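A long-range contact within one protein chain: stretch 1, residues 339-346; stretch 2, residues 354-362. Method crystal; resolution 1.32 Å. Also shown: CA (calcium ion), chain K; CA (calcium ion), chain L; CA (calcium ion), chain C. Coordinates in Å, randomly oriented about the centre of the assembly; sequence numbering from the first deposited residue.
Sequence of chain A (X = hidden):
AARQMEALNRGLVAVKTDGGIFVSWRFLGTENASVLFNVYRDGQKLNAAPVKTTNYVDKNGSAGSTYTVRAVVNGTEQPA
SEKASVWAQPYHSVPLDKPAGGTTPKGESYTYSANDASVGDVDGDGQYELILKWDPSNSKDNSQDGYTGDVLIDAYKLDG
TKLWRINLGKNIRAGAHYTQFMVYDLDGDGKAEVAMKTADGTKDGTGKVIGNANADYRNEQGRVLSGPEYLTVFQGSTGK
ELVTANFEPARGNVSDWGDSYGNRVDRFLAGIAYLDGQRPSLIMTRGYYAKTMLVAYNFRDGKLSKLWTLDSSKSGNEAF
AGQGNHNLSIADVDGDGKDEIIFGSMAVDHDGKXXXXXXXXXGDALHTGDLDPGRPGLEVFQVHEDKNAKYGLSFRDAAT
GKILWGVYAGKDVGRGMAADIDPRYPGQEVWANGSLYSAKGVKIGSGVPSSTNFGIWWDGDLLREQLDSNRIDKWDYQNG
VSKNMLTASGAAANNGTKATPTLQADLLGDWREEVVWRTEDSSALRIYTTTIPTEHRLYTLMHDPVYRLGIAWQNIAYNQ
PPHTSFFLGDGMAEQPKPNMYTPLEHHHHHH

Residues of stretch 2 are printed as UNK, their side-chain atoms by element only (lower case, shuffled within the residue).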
ATOM      1  N   ASP A 339     -15.781  -7.033   2.529  1.00 11.45           N
ATOM      2  CA  ASP A 339     -14.453  -7.439   2.063  1.00 11.32           C
ATOM      3  C   ASP A 339     -14.062  -8.841   2.485  1.00 11.24           C
ATOM      4  O   ASP A 339     -14.285  -9.259   3.617  1.00 10.94           O
ATOM      5  CB  ASP A 339     -13.386  -6.450   2.543  1.00 11.25           C
ATOM      6  CG  ASP A 339     -13.445  -5.129   1.817  1.00 11.30           C
ATOM      7  OD1 ASP A 339     -13.860  -5.109   0.636  1.00 12.89           O
ATOM      8  OD2 ASP A 339     -13.085  -4.109   2.430  1.00 10.18           O
ATOM      9  N   GLU A 340     -13.468  -9.544   1.530  1.00 11.10           N
ATOM     10  CA  GLU A 340     -12.803 -10.803   1.763  1.00 11.30           C
ATOM     11  C   GLU A 340     -11.292 -10.579   1.718  1.00 10.54           C
ATOM     12  O   GLU A 340     -10.809  -9.512   1.298  1.00 10.42           O
ATOM     13  CB  GLU A 340     -13.247 -11.814   0.706  1.00 11.46           C
ATOM     14  CG  GLU A 340     -14.686 -12.344   0.917  1.00 13.01           C
ATOM     15  CD  GLU A 340     -15.772 -11.346   0.505  1.00 13.98           C
ATOM     16  OE1 GLU A 340     -15.653 -10.709  -0.569  1.00 12.72           O
ATOM     17  OE2 GLU A 340     -16.774 -11.186   1.261  1.00 15.12           O
ATOM     18  N   ILE A 341     -10.548 -11.586   2.155  1.00 10.31           N
ATOM     19  CA  ILE A 341      -9.094 -11.511   2.250  1.00 10.56           C
ATOM     20  C   ILE A 341      -8.486 -12.530   1.289  1.00  9.93           C
ATOM     21  O   ILE A 341      -8.783 -13.723   1.381  1.00 10.58           O
ATOM     22  CB  ILE A 341      -8.623 -11.804   3.688  1.00 11.04           C
ATOM     23  CG1 ILE A 341      -9.250 -10.815   4.683  1.00 12.03           C
ATOM     24  CG2 ILE A 341      -7.096 -11.769   3.774  1.00 11.38           C
ATOM     25  CD1 ILE A 341      -9.372 -11.347   6.100  1.00 15.04           C
ATOM     26  N   ILE A 342      -7.653 -12.048   0.366  1.00  9.23           N
ATOM     27  CA  ILE A 342      -6.914 -12.916  -0.541  1.00 10.14           C
ATOM     28  C   ILE A 342      -5.554 -13.158   0.105  1.00  9.75           C
ATOM     29  O   ILE A 342      -4.694 -12.268   0.137  1.00 10.04           O
ATOM     30  CB  ILE A 342      -6.768 -12.300  -1.956  1.00 10.03           C
ATOM     31  CG1 ILE A 342      -8.141 -11.997  -2.583  1.00 10.98           C
ATOM     32  CG2 ILE A 342      -5.953 -13.223  -2.869  1.00 11.14           C
ATOM     33  CD1 ILE A 342      -9.077 -13.196  -2.664  1.00 13.56           C
ATOM     34  N   PHE A 343      -5.386 -14.348   0.664  1.00  9.60           N
ATOM     35  CA  PHE A 343      -4.217 -14.684   1.464  1.00  9.38           C
ATOM     36  C   PHE A 343      -3.364 -15.662   0.654  1.00  9.39           C
ATOM     37  O   PHE A 343      -3.357 -16.871   0.901  1.00  9.20           O
ATOM     38  CB  PHE A 343      -4.679 -15.301   2.791  1.00  9.48           C
ATOM     39  CG  PHE A 343      -3.612 -15.363   3.855  1.00  9.13           C
ATOM     40  CD1 PHE A 343      -3.369 -14.268   4.687  1.00  9.74           C
ATOM     41  CD2 PHE A 343      -2.861 -16.520   4.038  1.00  9.28           C
ATOM     42  CE1 PHE A 343      -2.383 -14.327   5.676  1.00  9.88           C
ATOM     43  CE2 PHE A 343      -1.893 -16.577   5.029  1.00 10.26           C
ATOM     44  CZ  PHE A 343      -1.646 -15.476   5.842  1.00 10.02           C
ATOM     45  N   GLY A 344      -2.658 -15.138  -0.346  1.00  9.24           N
ATOM     46  CA  GLY A 344      -1.868 -15.983  -1.233  1.00  9.31           C
ATOM     47  C   GLY A 344      -2.767 -16.922  -2.013  1.00  9.28           C
ATOM     48  O   GLY A 344      -3.616 -16.472  -2.785  1.00  9.45           O
ATOM     49  N   SER A 345      -2.577 -18.225  -1.807  1.00  9.75           N
ATOM     50  CA  SER A 345      -3.319 -19.251  -2.540  1.00  9.83           C
ATOM     51  C   SER A 345      -4.663 -19.592  -1.910  1.00 10.52           C
ATOM     52  O   SER A 345      -5.398 -20.441  -2.422  1.00 10.77           O
ATOM     53  CB  SER A 345      -2.466 -20.512  -2.656  1.00 10.02           C
ATOM     54  OG  SER A 345      -1.328 -20.256  -3.460  1.00 10.99           O
ATOM     55  N   MET A 346      -4.986 -18.947  -0.797  1.00 10.24           N
ATOM     56  CA  MET A 346      -6.280 -19.176  -0.157  1.00 11.00           C
ATOM     57  C   MET A 346      -7.050 -17.869   0.008  1.00 10.70           C
ATOM     58  O   MET A 346      -6.505 -16.779  -0.212  1.00 10.96           O
ATOM     59  CB  MET A 346      -6.097 -19.891   1.185  1.00 11.34           C
ATOM     60  CG  MET A 346      -5.572 -18.993   2.275  1.00 12.36           C
ATOM     61  SD  MET A 346      -5.081 -19.926   3.720  1.00 12.59           S
ATOM     62  CE  MET A 346      -5.590 -18.832   5.052  1.00 12.20           C
ATOM     63  N   UNK A 354     -12.781 -19.896   6.168  1.00 12.70           N
ATOM     64  CA  UNK A 354     -11.994 -20.212   4.985  1.00 13.17           C
ATOM     65  C   UNK A 354     -12.916 -20.440   3.803  1.00 13.45           C
ATOM     66  O   UNK A 354     -13.905 -21.170   3.924  1.00 13.84           O
ATOM     67  N   UNK A 355     -12.601 -19.825   2.663  1.00 13.19           N
ATOM     68  CA  UNK A 355     -13.419 -19.959   1.448  1.00 13.60           C
ATOM     69  C   UNK A 355     -12.924 -21.063   0.517  1.00 13.56           C
ATOM     70  O   UNK A 355     -13.699 -21.925   0.090  1.00 14.27           O
ATOM     71  c   UNK A 355     -14.766 -16.061  -0.866  1.00 18.14           C
ATOM     72  c   UNK A 355     -14.156 -17.533   1.422  1.00 14.12           C
ATOM     73  c   UNK A 355     -13.464 -18.643   0.677  1.00 13.63           C
ATOM     74  s   UNK A 355     -13.883 -15.912   0.683  1.00 14.47           S
ATOM     75  N   UNK A 356     -11.638 -21.016   0.181  1.00 12.91           N
ATOM     76  CA  UNK A 356     -11.028 -21.991  -0.704  1.00 12.28           C
ATOM     77  C   UNK A 356      -9.526 -21.947  -0.529  1.00 12.06           C
ATOM     78  O   UNK A 356      -8.979 -20.974   0.004  1.00 11.86           O
ATOM     79  c   UNK A 356     -11.704 -19.287  -2.891  1.00 10.95           C
ATOM     80  c   UNK A 356      -9.888 -17.929  -3.707  1.00 11.29           C
ATOM     81  c   UNK A 356     -11.235 -18.066  -3.391  1.00 11.53           C
ATOM     82  o   UNK A 356      -9.403 -16.737  -4.193  1.00 11.17           O
ATOM     83  c   UNK A 356     -11.372 -21.701  -2.178  1.00 12.06           C
ATOM     84  c   UNK A 356      -9.016 -18.993  -3.537  1.00 10.72           C
ATOM     85  c   UNK A 356      -9.498 -20.207  -3.048  1.00 11.55           C
ATOM     86  c   UNK A 356     -10.847 -20.372  -2.709  1.00 11.19           C
ATOM     87  N   UNK A 357      -8.866 -22.995  -1.005  1.00 11.98           N
ATOM     88  CA  UNK A 357      -7.422 -23.002  -1.199  1.00 12.43           C
ATOM     89  C   UNK A 357      -7.140 -23.611  -2.561  1.00 12.52           C
ATOM     90  O   UNK A 357      -7.711 -24.657  -2.894  1.00 13.20           O
ATOM     91  o   UNK A 357      -5.371 -24.004  -0.479  1.00 13.69           O
ATOM     92  c   UNK A 357      -6.737 -23.843  -0.134  1.00 12.78           C
ATOM     93  N   UNK A 358      -6.276 -22.982  -3.352  1.00 12.05           N
ATOM     94  CA  UNK A 358      -5.894 -23.577  -4.635  1.00 11.78           C
ATOM     95  C   UNK A 358      -4.892 -24.710  -4.426  1.00 11.93           C
ATOM     96  O   UNK A 358      -4.630 -25.476  -5.342  1.00 12.30           O
ATOM     97  o   UNK A 358      -4.001 -22.154  -5.055  1.00 11.22           O
ATOM     98  c   UNK A 358      -5.264 -22.563  -5.589  1.00 12.06           C
ATOM     99  c   UNK A 358      -6.177 -21.358  -5.795  1.00 12.54           C
ATOM    100  N   UNK A 359      -4.329 -24.797  -3.223  1.00 11.43           N
ATOM    101  CA  UNK A 359      -3.327 -25.814  -2.916  1.00 11.77           C
ATOM    102  C   UNK A 359      -1.961 -25.550  -3.516  1.00 11.83           C
ATOM    103  O   UNK A 359      -1.060 -26.375  -3.368  1.00 12.60           O
ATOM    104  N   UNK A 360      -1.788 -24.406  -4.180  1.00 11.47           N
ATOM    105  CA  UNK A 360      -0.542 -24.114  -4.896  1.00 11.51           C
ATOM    106  C   UNK A 360       0.557 -23.585  -3.986  1.00 11.14           C
ATOM    107  O   UNK A 360       1.716 -23.469  -4.400  1.00 11.78           O
ATOM    108  c   UNK A 360      -2.150 -22.739  -8.141  1.00 13.41           C
ATOM    109  c   UNK A 360      -0.953 -24.948  -7.913  1.00 14.97           C
ATOM    110  c   UNK A 360      -0.803 -23.183  -6.085  1.00 11.90           C
ATOM    111  c   UNK A 360      -1.675 -23.809  -7.177  1.00 11.99           C
ATOM    112  N   UNK A 361       0.194 -23.260  -2.748  1.00 10.70           N
ATOM    113  CA  UNK A 361       1.181 -22.913  -1.742  1.00 11.10           C
ATOM    114  C   UNK A 361       1.721 -21.499  -1.837  1.00 10.64           C
ATOM    115  O   UNK A 361       1.253 -20.666  -2.632  1.00 11.21           O
ATOM    116  N   UNK A 362       2.741 -21.258  -1.021  1.00 10.96           N
ATOM    117  CA  UNK A 362       3.334 -19.947  -0.802  1.00 10.32           C
ATOM    118  C   UNK A 362       3.943 -19.328  -2.052  1.00 10.66           C
ATOM    119  O   UNK A 362       4.569 -20.018  -2.857  1.00 10.72           O
ATOM    120  c   UNK A 362       5.346 -18.920   0.356  1.00 10.19           C
ATOM    121  c   UNK A 362       6.603 -18.730  -0.114  1.00 10.41           C
ATOM    122  n   UNK A 362       6.973 -17.451   0.227  1.00 10.46           N
ATOM    123  n   UNK A 362       4.991 -17.747   0.986  1.00 11.17           N
ATOM    124  c   UNK A 362       5.979 -16.878   0.880  1.00 10.96           C
ATOM    125  c   UNK A 362       4.425 -20.095   0.270  1.00 10.43           C
TER
HETATM  126 CA    CA K 637     -18.550 -12.603   1.896  1.00 16.27          CA
HETATM  127 CA    CA L 638     -17.801  -9.799  -0.201  1.00 16.53          CA
HETATM  128 CA    CA C 629       8.857 -16.563  -0.386  1.00  5.84          CA
HETATM  129  O   HOH W   1       9.917 -17.734   1.103  1.00 11.13           O
HETATM  130  O   HOH W   2      10.763 -15.750  -0.850  1.00 13.06           O

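Position 354 has backbone atoms and nothing beyond CA. It touches nothing on stretch 1. It is G354.

Position 355 carries an unbranched chain of two carbons, a sulfur and a terminal carbon. Its CA-to-CB bond points sideways, but the chain reaches back, and the sulfur lies 3.7 Å from CG of E340. This is M355, and the sulfur is SD.

Position 356 has one carbon, then a ring of six carbons bearing one oxygen. That oxygen lies 3.9 Å from CD1 of I342, and the ring turns its edge to the S345 carbonyl oxygen. A phenol ring identifies Y356.

Position 357 has one carbon and one oxygen. Its CB is 4.2 Å from CB of M346, on the same face of the sheet. The residue is S357. Its OG accepts a hydrogen bond from N of position 359, 3.0 Å away.

Position 358 has a carbon carrying one oxygen and one carbon. The oxygen is 3.3 Å from CB of S345. This beta-branched side chain with a hydroxyl is T358. Its OG1 also lies 3.3 Å from N of position 360, which donates a hydrogen bond to it.

Position 359 has no side-chain atoms and makes no contact. Its phi of 75° favours glycine, and it is G359.

Position 360 has four carbons, forked at the second. Its CB is 4.0 Å from OG of S345. Fork and count give L360.

Position 361 again lacks a side chain, and its phi is 79°. Its carbonyl oxygen is 2.7 Å from OG of S345. It is G361.

Position 362 has one carbon and a five-membered ring of three carbons and two nitrogens. Its CA-to-CB bond points away from stretch 1, and its side chain makes no contact there. One ring nitrogen binds a calcium ion at 2.2 Å. This is H362, and the ligand atom is NE2.

The contact centres on S345, which follows G344 in a type II' turn from F343 to M346. Its O accepts a nearly straight hydrogen bond from N of T358 at 2.8 Å. Its OG donates to O of G361 at 2.7 Å. Backbone and side chain of one residue thus hold two points of the loop after the second strand. Next to it, M346 and S357 form an antiparallel, non-hydrogen-bonded pair, with their CA atoms 4.1 Å apart. A CA-H...O contact from CA of M346 to O of Y356, 3.2 Å, adds to this pairing. Farther along, E340 meets M355 through its CG, while its carboxylate binds two calcium ions.

Stretch 2 354-362: GMYSTGLGH
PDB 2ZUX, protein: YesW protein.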